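Local coordinates for extracellular matrix-binding protein EbhA (Staphylococcus aureus, PDB 2DGJ) that probably mediates adhesion to the extracellular matrix as a rod-like, cell wall-associated adhesin, of which this piece contains FIVAR and GA helical modules, at residues A[20-24]-A[109-113]; A[29-33]-A[67-72]; A[124-129]-A[178-184]; A[210-215]-A[228-232]. All coordinates share one frame; numbering follows the deposited sequence.

Contact 1: A[20-24]-A[109-113]. With SO4 (sulfate ion), chain C.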
loop_
_atom_site.group_PDB
_atom_site.type_symbol
_atom_site.label_atom_id
_atom_site.label_comp_id
_atom_site.label_asym_id
_atom_site.label_seq_id
_atom_site.Cartn_x
_atom_site.Cartn_y
_atom_site.Cartn_z
ATOM N N GLN A 20 -4.910 18.006 -0.753
ATOM C CA GLN A 20 -4.231 16.943 -0.030
ATOM C C GLN A 20 -4.603 17.033 1.454
ATOM O O GLN A 20 -4.646 16.021 2.162
ATOM C CB GLN A 20 -2.719 17.099 -0.222
ATOM C CG GLN A 20 -1.852 16.009 0.402
ATOM C CD GLN A 20 -1.761 16.126 1.898
ATOM O OE1 GLN A 20 -1.736 17.235 2.437
ATOM N NE2 GLN A 20 -1.695 14.988 2.585
ATOM N N LYS A 21 -4.875 18.252 1.916
ATOM C CA LYS A 21 -5.241 18.473 3.310
ATOM C C LYS A 21 -6.484 17.657 3.653
ATOM O O LYS A 21 -6.599 17.108 4.748
ATOM C CB LYS A 21 -5.497 19.965 3.556
ATOM C CG LYS A 21 -5.806 20.321 5.002
ATOM C CD LYS A 21 -5.841 21.831 5.213
ATOM C CE LYS A 21 -6.168 22.195 6.659
ATOM N NZ LYS A 21 -5.175 21.656 7.629
ATOM N N TYR A 22 -7.410 17.581 2.705
ATOM C CA TYR A 22 -8.646 16.830 2.888
ATOM C C TYR A 22 -8.388 15.357 2.586
ATOM O O TYR A 22 -8.621 14.482 3.426
ATOM C CB TYR A 22 -9.725 17.359 1.936
ATOM C CG TYR A 22 -10.969 16.491 1.879
ATOM C CD1 TYR A 22 -11.939 16.554 2.881
ATOM C CD2 TYR A 22 -11.161 15.587 0.834
ATOM C CE1 TYR A 22 -13.069 15.739 2.841
ATOM C CE2 TYR A 22 -12.283 14.765 0.789
ATOM C CZ TYR A 22 -13.235 14.845 1.792
ATOM O OH TYR A 22 -14.353 14.037 1.750
ATOM N N ARG A 23 -7.906 15.106 1.373
ATOM C CA ARG A 23 -7.595 13.771 0.874
ATOM C C ARG A 23 -7.005 12.821 1.916
ATOM O O ARG A 23 -7.595 11.783 2.219
ATOM C CB ARG A 23 -6.615 13.882 -0.289
ATOM C CG ARG A 23 -7.069 13.237 -1.583
ATOM C CD ARG A 23 -7.988 14.141 -2.377
ATOM N NE ARG A 23 -7.840 13.907 -3.810
ATOM C CZ ARG A 23 -8.015 12.729 -4.410
ATOM N NH1 ARG A 23 -8.357 11.652 -3.709
ATOM N NH2 ARG A 23 -7.843 12.633 -5.722
ATOM N N ASP A 24 -5.838 13.175 2.450
ATOM C CA ASP A 24 -5.155 12.340 3.439
ATOM C C ASP A 24 -5.557 12.551 4.890
ATOM O O ASP A 24 -4.957 11.959 5.788
ATOM C CB ASP A 24 -3.639 12.501 3.305
ATOM C CG ASP A 24 -3.114 11.980 1.989
ATOM O OD1 ASP A 24 -3.524 10.866 1.608
ATOM O OD2 ASP A 24 -2.298 12.667 1.338
ATOM N N ALA A 109 7.502 14.747 -2.201
ATOM C CA ALA A 109 6.214 14.054 -2.208
ATOM C C ALA A 109 5.094 14.948 -1.676
ATOM O O ALA A 109 5.229 15.572 -0.627
ATOM C CB ALA A 109 6.303 12.778 -1.378
ATOM N N THR A 110 3.979 14.994 -2.398
ATOM C CA THR A 110 2.837 15.817 -2.006
ATOM C C THR A 110 1.691 15.043 -1.359
ATOM O O THR A 110 0.768 15.650 -0.814
ATOM C CB THR A 110 2.260 16.579 -3.212
ATOM O OG1 THR A 110 1.816 15.640 -4.198
ATOM C CG2 THR A 110 3.309 17.503 -3.816
ATOM N N THR A 111 1.740 13.715 -1.413
ATOM C CA THR A 111 0.685 12.901 -0.819
ATOM C C THR A 111 1.250 11.795 0.070
ATOM O O THR A 111 2.414 11.414 -0.061
ATOM C CB THR A 111 -0.189 12.249 -1.899
ATOM O OG1 THR A 111 0.578 11.275 -2.618
ATOM C CG2 THR A 111 -0.695 13.308 -2.873
ATOM N N VAL A 112 0.421 11.286 0.975
ATOM C CA VAL A 112 0.848 10.214 1.869
ATOM C C VAL A 112 1.159 8.971 1.041
ATOM O O VAL A 112 2.096 8.231 1.342
ATOM C CB VAL A 112 -0.243 9.873 2.904
ATOM C CG1 VAL A 112 0.172 8.667 3.728
ATOM C CG2 VAL A 112 -0.489 11.075 3.809
ATOM N N ASP A 113 0.371 8.743 -0.008
ATOM C CA ASP A 113 0.587 7.594 -0.878
ATOM C C ASP A 113 1.922 7.734 -1.601
ATOM O O ASP A 113 2.649 6.760 -1.774
ATOM C CB ASP A 113 -0.536 7.464 -1.914
ATOM C CG ASP A 113 -1.848 7.021 -1.297
ATOM O OD1 ASP A 113 -1.830 6.075 -0.482
ATOM O OD2 ASP A 113 -2.898 7.608 -1.637
HETATM S S SO4 C . 3.046 12.806 -5.435
HETATM O O1 SO4 C . 3.188 14.165 -5.986
HETATM O O2 SO4 C . 3.834 11.862 -6.246
HETATM O O3 SO4 C . 3.548 12.787 -4.045
HETATM O O4 SO4 C . 1.625 12.406 -5.486
#

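Contact 2: A[29-33]-A[67-72]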
loop_
_atom_site.group_PDB
_atom_site.type_symbol
_atom_site.label_atom_id
_atom_site.label_comp_id
_atom_site.label_asym_id
_atom_site.label_seq_id
_atom_site.Cartn_x
_atom_site.Cartn_y
_atom_site.Cartn_z
ATOM N N LYS A 29 -12.552 12.888 10.119
ATOM C CA LYS A 29 -12.456 14.324 9.882
ATOM C C LYS A 29 -12.973 14.681 8.494
ATOM O O LYS A 29 -13.581 15.731 8.302
ATOM C CB LYS A 29 -11.010 14.796 10.049
ATOM C CG LYS A 29 -10.443 14.556 11.443
ATOM C CD LYS A 29 -9.025 15.090 11.570
ATOM C CE LYS A 29 -8.394 14.702 12.903
ATOM N NZ LYS A 29 -9.143 15.245 14.067
ATOM N N LYS A 30 -12.729 13.802 7.528
ATOM C CA LYS A 30 -13.194 14.016 6.162
ATOM C C LYS A 30 -14.716 13.916 6.134
ATOM O O LYS A 30 -15.394 14.693 5.462
ATOM C CB LYS A 30 -12.591 12.964 5.228
ATOM C CG LYS A 30 -11.077 13.048 5.092
ATOM C CD LYS A 30 -10.509 11.855 4.320
ATOM C CE LYS A 30 -11.031 11.794 2.895
ATOM N NZ LYS A 30 -10.395 10.679 2.127
ATOM N N THR A 31 -15.248 12.956 6.885
ATOM C CA THR A 31 -16.686 12.740 6.964
ATOM C C THR A 31 -17.409 13.880 7.678
ATOM O O THR A 31 -18.459 14.338 7.225
ATOM C CB THR A 31 -17.002 11.416 7.692
ATOM O OG1 THR A 31 -16.507 10.316 6.917
ATOM C CG2 THR A 31 -18.497 11.258 7.889
ATOM N N ALA A 32 -16.849 14.332 8.795
ATOM C CA ALA A 32 -17.453 15.419 9.555
ATOM C C ALA A 32 -17.590 16.670 8.676
ATOM O O ALA A 32 -18.627 17.346 8.678
ATOM C CB ALA A 32 -16.607 15.713 10.791
ATOM N N TYR A 33 -16.536 16.973 7.921
ATOM C CA TYR A 33 -16.545 18.127 7.033
ATOM C C TYR A 33 -17.631 17.929 5.991
ATOM O O TYR A 33 -18.466 18.800 5.779
ATOM C CB TYR A 33 -15.196 18.291 6.328
ATOM C CG TYR A 33 -15.227 19.311 5.213
ATOM C CD1 TYR A 33 -15.414 20.665 5.485
ATOM C CD2 TYR A 33 -15.099 18.919 3.882
ATOM C CE1 TYR A 33 -15.478 21.602 4.461
ATOM C CE2 TYR A 33 -15.158 19.844 2.851
ATOM C CZ TYR A 33 -15.348 21.180 3.148
ATOM O OH TYR A 33 -15.410 22.093 2.129
ATOM N N THR A 67 -14.914 22.021 10.990
ATOM C CA THR A 67 -14.543 20.725 10.439
ATOM C C THR A 67 -13.487 20.885 9.349
ATOM O O THR A 67 -12.606 20.042 9.207
ATOM C CB THR A 67 -15.758 19.979 9.849
ATOM O OG1 THR A 67 -16.363 20.782 8.828
ATOM C CG2 THR A 67 -16.781 19.684 10.941
ATOM N N LYS A 68 -13.567 21.965 8.580
ATOM C CA LYS A 68 -12.579 22.172 7.529
ATOM C C LYS A 68 -11.190 22.413 8.120
ATOM O O LYS A 68 -10.213 21.793 7.694
ATOM C CB LYS A 68 -12.951 23.354 6.630
ATOM C CG LYS A 68 -11.940 23.535 5.505
ATOM C CD LYS A 68 -12.286 24.655 4.546
ATOM C CE LYS A 68 -11.194 24.759 3.485
ATOM N NZ LYS A 68 -11.421 25.867 2.527
ATOM N N ASP A 69 -11.102 23.314 9.093
ATOM C CA ASP A 69 -9.819 23.607 9.720
ATOM C C ASP A 69 -9.260 22.340 10.349
ATOM O O ASP A 69 -8.046 22.133 10.379
ATOM C CB ASP A 69 -9.958 24.689 10.799
ATOM C CG ASP A 69 -10.352 26.043 10.234
ATOM O OD1 ASP A 69 -10.095 26.285 9.036
ATOM O OD2 ASP A 69 -10.907 26.869 10.990
ATOM N N ALA A 70 -10.158 21.491 10.843
ATOM C CA ALA A 70 -9.773 20.248 11.495
ATOM C C ALA A 70 -9.102 19.246 10.552
ATOM O O ALA A 70 -8.330 18.392 10.996
ATOM C CB ALA A 70 -10.988 19.623 12.163
ATOM N N LEU A 71 -9.406 19.334 9.260
ATOM C CA LEU A 71 -8.785 18.444 8.281
ATOM C C LEU A 71 -7.279 18.465 8.544
ATOM O O LEU A 71 -6.658 19.533 8.573
ATOM C CB LEU A 71 -9.095 18.931 6.866
ATOM C CG LEU A 71 -10.350 18.381 6.180
ATOM C CD1 LEU A 71 -11.410 18.008 7.188
ATOM C CD2 LEU A 71 -10.877 19.418 5.214
ATOM N N ASN A 72 -6.696 17.284 8.736
ATOM C CA ASN A 72 -5.275 17.192 9.052
ATOM C C ASN A 72 -4.430 16.403 8.063
ATOM O O ASN A 72 -3.404 15.843 8.434
ATOM C CB ASN A 72 -5.108 16.596 10.454
ATOM C CG ASN A 72 -5.675 15.184 10.564
ATOM O OD1 ASN A 72 -6.576 14.805 9.816
ATOM N ND2 ASN A 72 -5.159 14.409 11.513
HETATM O O HOH W 1 -12.990 17.654 9.994
#

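Contact 3: A[124-129]-A[178-184]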
loop_
_atom_site.group_PDB
_atom_site.type_symbol
_atom_site.label_atom_id
_atom_site.label_comp_id
_atom_site.label_asym_id
_atom_site.label_seq_id
_atom_site.Cartn_x
_atom_site.Cartn_y
_atom_site.Cartn_z
ATOM N N THR A 124 13.180 -1.482 -1.686
ATOM C CA THR A 124 13.412 -2.386 -2.808
ATOM C C THR A 124 14.822 -2.177 -3.376
ATOM O O THR A 124 15.573 -3.137 -3.582
ATOM C CB THR A 124 12.386 -2.140 -3.930
ATOM O OG1 THR A 124 11.066 -2.423 -3.449
ATOM C CG2 THR A 124 12.684 -3.022 -5.126
ATOM N N LEU A 125 15.176 -0.919 -3.626
ATOM C CA LEU A 125 16.489 -0.578 -4.171
ATOM C C LEU A 125 17.582 -1.068 -3.229
ATOM O O LEU A 125 18.553 -1.682 -3.659
ATOM C CB LEU A 125 16.613 0.935 -4.356
ATOM C CG LEU A 125 17.908 1.406 -5.021
ATOM C CD1 LEU A 125 17.934 0.953 -6.477
ATOM C CD2 LEU A 125 18.006 2.921 -4.923
ATOM N N ASP A 126 17.417 -0.798 -1.939
ATOM C CA ASP A 126 18.389 -1.228 -0.940
ATOM C C ASP A 126 18.489 -2.751 -0.950
ATOM O O ASP A 126 19.573 -3.314 -0.803
ATOM C CB ASP A 126 17.969 -0.759 0.453
ATOM C CG ASP A 126 19.023 -1.044 1.505
ATOM O OD1 ASP A 126 20.086 -0.385 1.476
ATOM O OD2 ASP A 126 18.799 -1.931 2.355
ATOM N N GLY A 127 17.348 -3.413 -1.111
ATOM C CA GLY A 127 17.343 -4.864 -1.140
ATOM C C GLY A 127 18.159 -5.380 -2.310
ATOM O O GLY A 127 18.904 -6.347 -2.182
ATOM N N ALA A 128 18.015 -4.726 -3.457
ATOM C CA ALA A 128 18.742 -5.116 -4.660
ATOM C C ALA A 128 20.236 -4.854 -4.493
ATOM O O ALA A 128 21.066 -5.680 -4.880
ATOM C CB ALA A 128 18.201 -4.351 -5.856
HETATM N N MSE A 129 20.574 -3.703 -3.921
HETATM C CA MSE A 129 21.969 -3.351 -3.681
HETATM C C MSE A 129 22.574 -4.408 -2.766
HETATM O O MSE A 129 23.707 -4.840 -2.963
HETATM C CB MSE A 129 22.072 -1.980 -3.013
HETATM C CG MSE A 129 21.777 -0.805 -3.929
HETATM SE SE MSE A 129 23.134 -0.576 -5.287
HETATM C CE MSE A 129 24.438 0.402 -4.247
ATOM N N THR A 178 22.196 4.899 -9.214
ATOM C CA THR A 178 21.835 3.791 -10.094
ATOM C C THR A 178 20.395 3.357 -9.846
ATOM O O THR A 178 19.919 3.376 -8.708
ATOM C CB THR A 178 22.762 2.588 -9.867
ATOM O OG1 THR A 178 24.121 3.013 -10.010
ATOM C CG2 THR A 178 22.464 1.468 -10.870
ATOM N N SER A 179 19.703 2.965 -10.911
ATOM C CA SER A 179 18.317 2.538 -10.792
ATOM C C SER A 179 18.210 1.065 -10.409
ATOM O O SER A 179 19.171 0.308 -10.521
ATOM C CB SER A 179 17.575 2.756 -12.108
ATOM O OG SER A 179 17.875 1.725 -13.035
ATOM N N LYS A 180 17.023 0.678 -9.962
ATOM C CA LYS A 180 16.738 -0.698 -9.571
ATOM C C LYS A 180 17.026 -1.635 -10.738
ATOM O O LYS A 180 17.668 -2.673 -10.575
ATOM C CB LYS A 180 15.267 -0.804 -9.151
ATOM C CG LYS A 180 14.679 -2.213 -9.091
ATOM C CD LYS A 180 15.409 -3.092 -8.112
ATOM C CE LYS A 180 14.551 -4.290 -7.733
ATOM N NZ LYS A 180 13.907 -4.898 -8.926
ATOM N N ALA A 181 16.564 -1.245 -11.922
ATOM C CA ALA A 181 16.757 -2.039 -13.129
ATOM C C ALA A 181 18.231 -2.281 -13.434
ATOM O O ALA A 181 18.617 -3.393 -13.790
ATOM C CB ALA A 181 16.084 -1.355 -14.318
ATOM N N ASP A 182 19.053 -1.245 -13.294
ATOM C CA ASP A 182 20.480 -1.383 -13.560
ATOM C C ASP A 182 21.166 -2.216 -12.485
ATOM O O ASP A 182 22.080 -2.990 -12.776
ATOM C CB ASP A 182 21.149 -0.009 -13.660
ATOM C CG ASP A 182 20.732 0.752 -14.903
ATOM O OD1 ASP A 182 20.591 0.112 -15.968
ATOM O OD2 ASP A 182 20.559 1.985 -14.825
ATOM N N VAL A 183 20.728 -2.059 -11.241
ATOM C CA VAL A 183 21.309 -2.833 -10.156
ATOM C C VAL A 183 21.063 -4.299 -10.489
ATOM O O VAL A 183 21.982 -5.120 -10.420
ATOM C CB VAL A 183 20.651 -2.506 -8.797
ATOM C CG1 VAL A 183 21.180 -3.445 -7.716
ATOM C CG2 VAL A 183 20.936 -1.064 -8.418
ATOM N N ASP A 184 19.827 -4.611 -10.868
ATOM C CA ASP A 184 19.471 -5.979 -11.213
ATOM C C ASP A 184 20.262 -6.457 -12.422
ATOM O O ASP A 184 20.641 -7.624 -12.499
ATOM C CB ASP A 184 17.969 -6.108 -11.494
ATOM C CG ASP A 184 17.134 -6.058 -10.222
ATOM O OD1 ASP A 184 17.641 -6.475 -9.160
ATOM O OD2 ASP A 184 15.963 -5.619 -10.286
#

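Contact 4: A[210-215]-A[228-232]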
loop_
_atom_site.group_PDB
_atom_site.type_symbol
_atom_site.label_atom_id
_atom_site.label_comp_id
_atom_site.label_asym_id
_atom_site.label_seq_id
_atom_site.Cartn_x
_atom_site.Cartn_y
_atom_site.Cartn_z
ATOM N N ALA A 210 45.561 -35.162 -22.470
ATOM C CA ALA A 210 46.986 -35.303 -22.201
ATOM C C ALA A 210 47.329 -36.756 -21.902
ATOM O O ALA A 210 48.364 -37.258 -22.336
ATOM C CB ALA A 210 47.391 -34.424 -21.028
ATOM N N THR A 211 46.459 -37.428 -21.154
ATOM C CA THR A 211 46.668 -38.828 -20.801
ATOM C C THR A 211 46.564 -39.714 -22.034
ATOM O O THR A 211 47.364 -40.624 -22.229
ATOM C CB THR A 211 45.635 -39.303 -19.759
ATOM O OG1 THR A 211 45.904 -38.670 -18.503
ATOM C CG2 THR A 211 45.704 -40.808 -19.581
ATOM N N ASN A 212 45.574 -39.442 -22.871
ATOM C CA ASN A 212 45.389 -40.222 -24.085
ATOM C C ASN A 212 46.511 -39.963 -25.086
ATOM O O ASN A 212 46.903 -40.856 -25.833
ATOM C CB ASN A 212 44.034 -39.910 -24.726
ATOM C CG ASN A 212 42.866 -40.404 -23.893
ATOM O OD1 ASN A 212 42.981 -41.395 -23.167
ATOM N ND2 ASN A 212 41.731 -39.723 -24.008
ATOM N N THR A 213 47.021 -38.736 -25.103
ATOM C CA THR A 213 48.105 -38.396 -26.017
ATOM C C THR A 213 49.390 -39.086 -25.574
ATOM O O THR A 213 50.124 -39.625 -26.400
ATOM C CB THR A 213 48.340 -36.869 -26.079
ATOM O OG1 THR A 213 48.291 -36.326 -24.758
ATOM C CG2 THR A 213 47.284 -36.195 -26.931
ATOM N N ILE A 214 49.656 -39.080 -24.271
ATOM C CA ILE A 214 50.853 -39.729 -23.747
ATOM C C ILE A 214 50.829 -41.227 -24.053
ATOM O O ILE A 214 51.831 -41.798 -24.490
ATOM C CB ILE A 214 50.974 -39.531 -22.215
ATOM C CG1 ILE A 214 51.418 -38.098 -21.911
ATOM C CG2 ILE A 214 51.969 -40.525 -21.633
ATOM C CD1 ILE A 214 51.586 -37.788 -20.431
ATOM N N ASN A 215 49.681 -41.854 -23.818
ATOM C CA ASN A 215 49.533 -43.285 -24.062
ATOM C C ASN A 215 49.872 -43.666 -25.495
ATOM O O ASN A 215 50.355 -44.774 -25.749
ATOM C CB ASN A 215 48.102 -43.738 -23.754
ATOM C CG ASN A 215 47.985 -44.435 -22.408
ATOM O OD1 ASN A 215 48.724 -45.377 -22.118
ATOM N ND2 ASN A 215 47.044 -43.983 -21.586
ATOM N N LEU A 228 54.535 -40.357 -16.338
ATOM C CA LEU A 228 53.939 -39.138 -16.875
ATOM C C LEU A 228 52.435 -39.075 -16.647
ATOM O O LEU A 228 51.900 -38.028 -16.287
ATOM C CB LEU A 228 54.249 -39.032 -18.373
ATOM C CG LEU A 228 55.497 -38.250 -18.807
ATOM C CD1 LEU A 228 56.575 -38.309 -17.746
ATOM C CD2 LEU A 228 56.001 -38.822 -20.114
ATOM N N LYS A 229 51.752 -40.193 -16.868
ATOM C CA LYS A 229 50.309 -40.245 -16.676
ATOM C C LYS A 229 49.961 -39.939 -15.221
ATOM O O LYS A 229 48.960 -39.280 -14.936
ATOM C CB LYS A 229 49.769 -41.621 -17.080
ATOM C CG LYS A 229 49.798 -41.871 -18.581
ATOM C CD LYS A 229 49.562 -43.339 -18.937
ATOM C CE LYS A 229 48.119 -43.758 -18.717
ATOM N NZ LYS A 229 47.879 -45.137 -19.233
ATOM N N HIS A 230 50.794 -40.418 -14.304
ATOM C CA HIS A 230 50.577 -40.175 -12.886
ATOM C C HIS A 230 50.826 -38.697 -12.591
ATOM O O HIS A 230 50.127 -38.094 -11.779
ATOM C CB HIS A 230 51.520 -41.033 -12.042
ATOM C CG HIS A 230 51.231 -40.984 -10.576
ATOM N ND1 HIS A 230 50.034 -41.444 -10.043
ATOM C CD2 HIS A 230 51.951 -40.540 -9.532
ATOM C CE1 HIS A 230 50.048 -41.279 -8.739
ATOM N NE2 HIS A 230 51.205 -40.726 -8.392
ATOM N N GLN A 231 51.824 -38.120 -13.253
ATOM C CA GLN A 231 52.141 -36.709 -13.060
ATOM C C GLN A 231 50.962 -35.859 -13.532
ATOM O O GLN A 231 50.699 -34.782 -12.994
ATOM C CB GLN A 231 53.404 -36.329 -13.834
ATOM C CG GLN A 231 54.600 -37.226 -13.550
ATOM C CD GLN A 231 55.924 -36.506 -13.719
ATOM O OE1 GLN A 231 56.116 -35.751 -14.673
ATOM N NE2 GLN A 231 56.849 -36.742 -12.795
ATOM N N VAL A 232 50.258 -36.348 -14.548
ATOM C CA VAL A 232 49.091 -35.649 -15.078
ATOM C C VAL A 232 47.967 -35.769 -14.051
ATOM O O VAL A 232 47.213 -34.824 -13.814
ATOM C CB VAL A 232 48.617 -36.284 -16.401
ATOM C CG1 VAL A 232 47.257 -35.716 -16.789
ATOM C CG2 VAL A 232 49.638 -36.035 -17.506
#

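Contact 1: A[20-24]-A[109-113]
The short helix 20-23 faces the N-terminus of helix 112-135, with CA of Gln20 6.4 Å from CA of Thr111 and CA of Asp24 6.6 Å from CA of Val112. The first lies in the FIVAR range and the second starts in the GA module range, so the contact joins two modules of a rod of three-helix bundles. Thr111 is the N-cap of helix 112-135, and Asp24 is the first residue to leave the short helix. Asp24 OD2 accepts from Val112 N at 3.1 Å. The bond is nearly straight (170°) and comes in from above the carboxylate plane. The helix end probably stabilises the negative charge. Thr111 OG1 caps Gly114 N. A sulfate ion, probably from the crystallisation liquor, is held by Thr110 N and, at 2.7 Å from its O1, by Thr110 OG1. Gln20 leaves with CG anti to the backbone N (chi1 -176°), which points CG at Thr110 O. The bend at its second torsion then turns the amide toward Asp24. Gln20 NE2 also bonds to Gly73 O. Two donors thus fix the rotation of the carboxylate, the second being Gln20 NE2, which meets the anti lone pair of Asp24 OD2 at 2.7 Å.

Contact 2: A[29-33]-A[67-72]
Lys29 O and Thr67 O are bridged by one water, which donates to both and lies 2.6 Å from Lys29 O. Its distance to Thr67 O, 2.5 Å, is short for this resolution. Lys29 O also accepts from Tyr33 N of its own helix. The helices run antiparallel within the FIVAR domain, part of a chain built from three-helix bundles. Leu71 CD1 also presses on Lys29 O at 3.3 Å, and it lies 3.9 Å from Tyr33 CB. Thr67 crosses Tyr33 at about a right angle. Its OG1 lies at the ring edge, near the plane, 3.5 Å from Tyr33 CD1, while its own hydrogen bond goes to Gln63 O. Tyr33 leaves with CG anti to the backbone N (chi1 169°), which lays the ring alongside Lys68, and its CE1 meets Lys68 CB at 3.8 Å. Lys68 then extends to a salt bridge with Asp12. At the other end, the Lys29 chain crosses the Asn72 amide, with CE 3.5 Å from Asn72 ND2. Asn72 OD1 accepts from Glu26 N. No direct hydrogen bond joins the two segments. The contact therefore rests on close packing and the shared water, while its polar side chains spend their bonds on neighbouring parts of the fold.

Contact 3: A[124-129]-A[178-184]
Ala128 and Val183 form the centre of the apolar packing, with Ala128 CB 3.6 Å from Val183 CG1. Their helices, 112-135 and 180-194, run almost parallel, with segment axes 9.4 Å apart and inclined by 15°. The other methyl of Val183, CG2, meets two side chains: SE of Met129, a selenomethionine, at 3.9 Å and Leu125 CD1 at 4.1 Å. Leu125 CD1 also reaches the start of helix 180-194 and lies 3.6 Å from Lys180 N. A second patch of packing is aliphatic and comes from a lysine. The bend of Lys180 at its second torsion brings CD and CE over Ala128 and Thr124. Its CE lies 3.4 Å from Thr124 CG2, and its CD touches Ala128 CB. Two side-chain polar bonds lie within segment 178-184. The bend of Lys180 at its fourth torsion turns NZ to Asp184, where the syn lone pair of OD2 meets it at 2.6 Å in a salt bridge. Ser179 is the N-cap, and its OG accepts from Asp182 N at 3.2 Å. Further out, Met129 packs on Ile169 and Leu170 of helix 153-170, and Thr124 O accepts from Gln27 of the second subunit. No hydrogen bond crosses between the two segments. They are joined by methyl groups and a lysine chain whose charge is paired on its own helix, so GA and FIVAR parts of the rod meet here through apolar packing.

Contact 4: A[210-215]-A[228-232]
Ile214 reaches across to Leu228 and Val232 in the helical bundle of a GA module. Helices 199-215 and 222-234 run antiparallel here, with segment axes 9.7 Å apart and 175° between their directions. Ile214 CD1 lies 3.6 Å from Leu228 CB. It also meets Val232 CG2 tip to tip at 3.9 Å. The chain of Ile214 is extended at its second torsion (-179°), which carries CD1 to this position. Its CG2 branch slides past Lys229 and touches CG at 4.0 Å. One turn earlier, Thr211 OG1 lies 3.7 Å from Val232 CG1, although its hydrogen bond goes to Lys207 O of its own helix. At the edge of the contact the partners are polar. Lys229 bends at its third torsion and brings NZ to the amide of Asn215, where a weak hydrogen bond to OD1 is possible. NZ is also close to ND2, a second donor, so the details at this amide are doubtful. In the next shell, helix 238-250 covers one side, with Val241 on Ala210 and Val244 on Val232. Leu220 packs on Leu228 from the loop between the two helices. Beside this polar pair, the aliphatic part of Lys229 crosses Thr211 at about a right angle, its CE 3.9 Å from Thr211 CG2.

From the N terminus, contact 1 opens first, at 20-24, and contact 2 opens at 29-33. Contact 2 closes at 67-72 after 33 intervening residues and ties helices 27-46 and 55-70. It is nested inside the longer loop that contact 1 closes at 109-113, where a FIVAR part meets a GA part. The two touch, since Lys21 NZ probably bonds to Leu71 O. Contact 3 follows in series. It starts on helix 112-135, which contact 1 also uses, and joins it to helix 180-194. Contact 4 closes a short hairpin of helices 199-215 and 222-234, with its centre about 50 Å from that of contact 3. No loops cross, in keeping with an elongated rod.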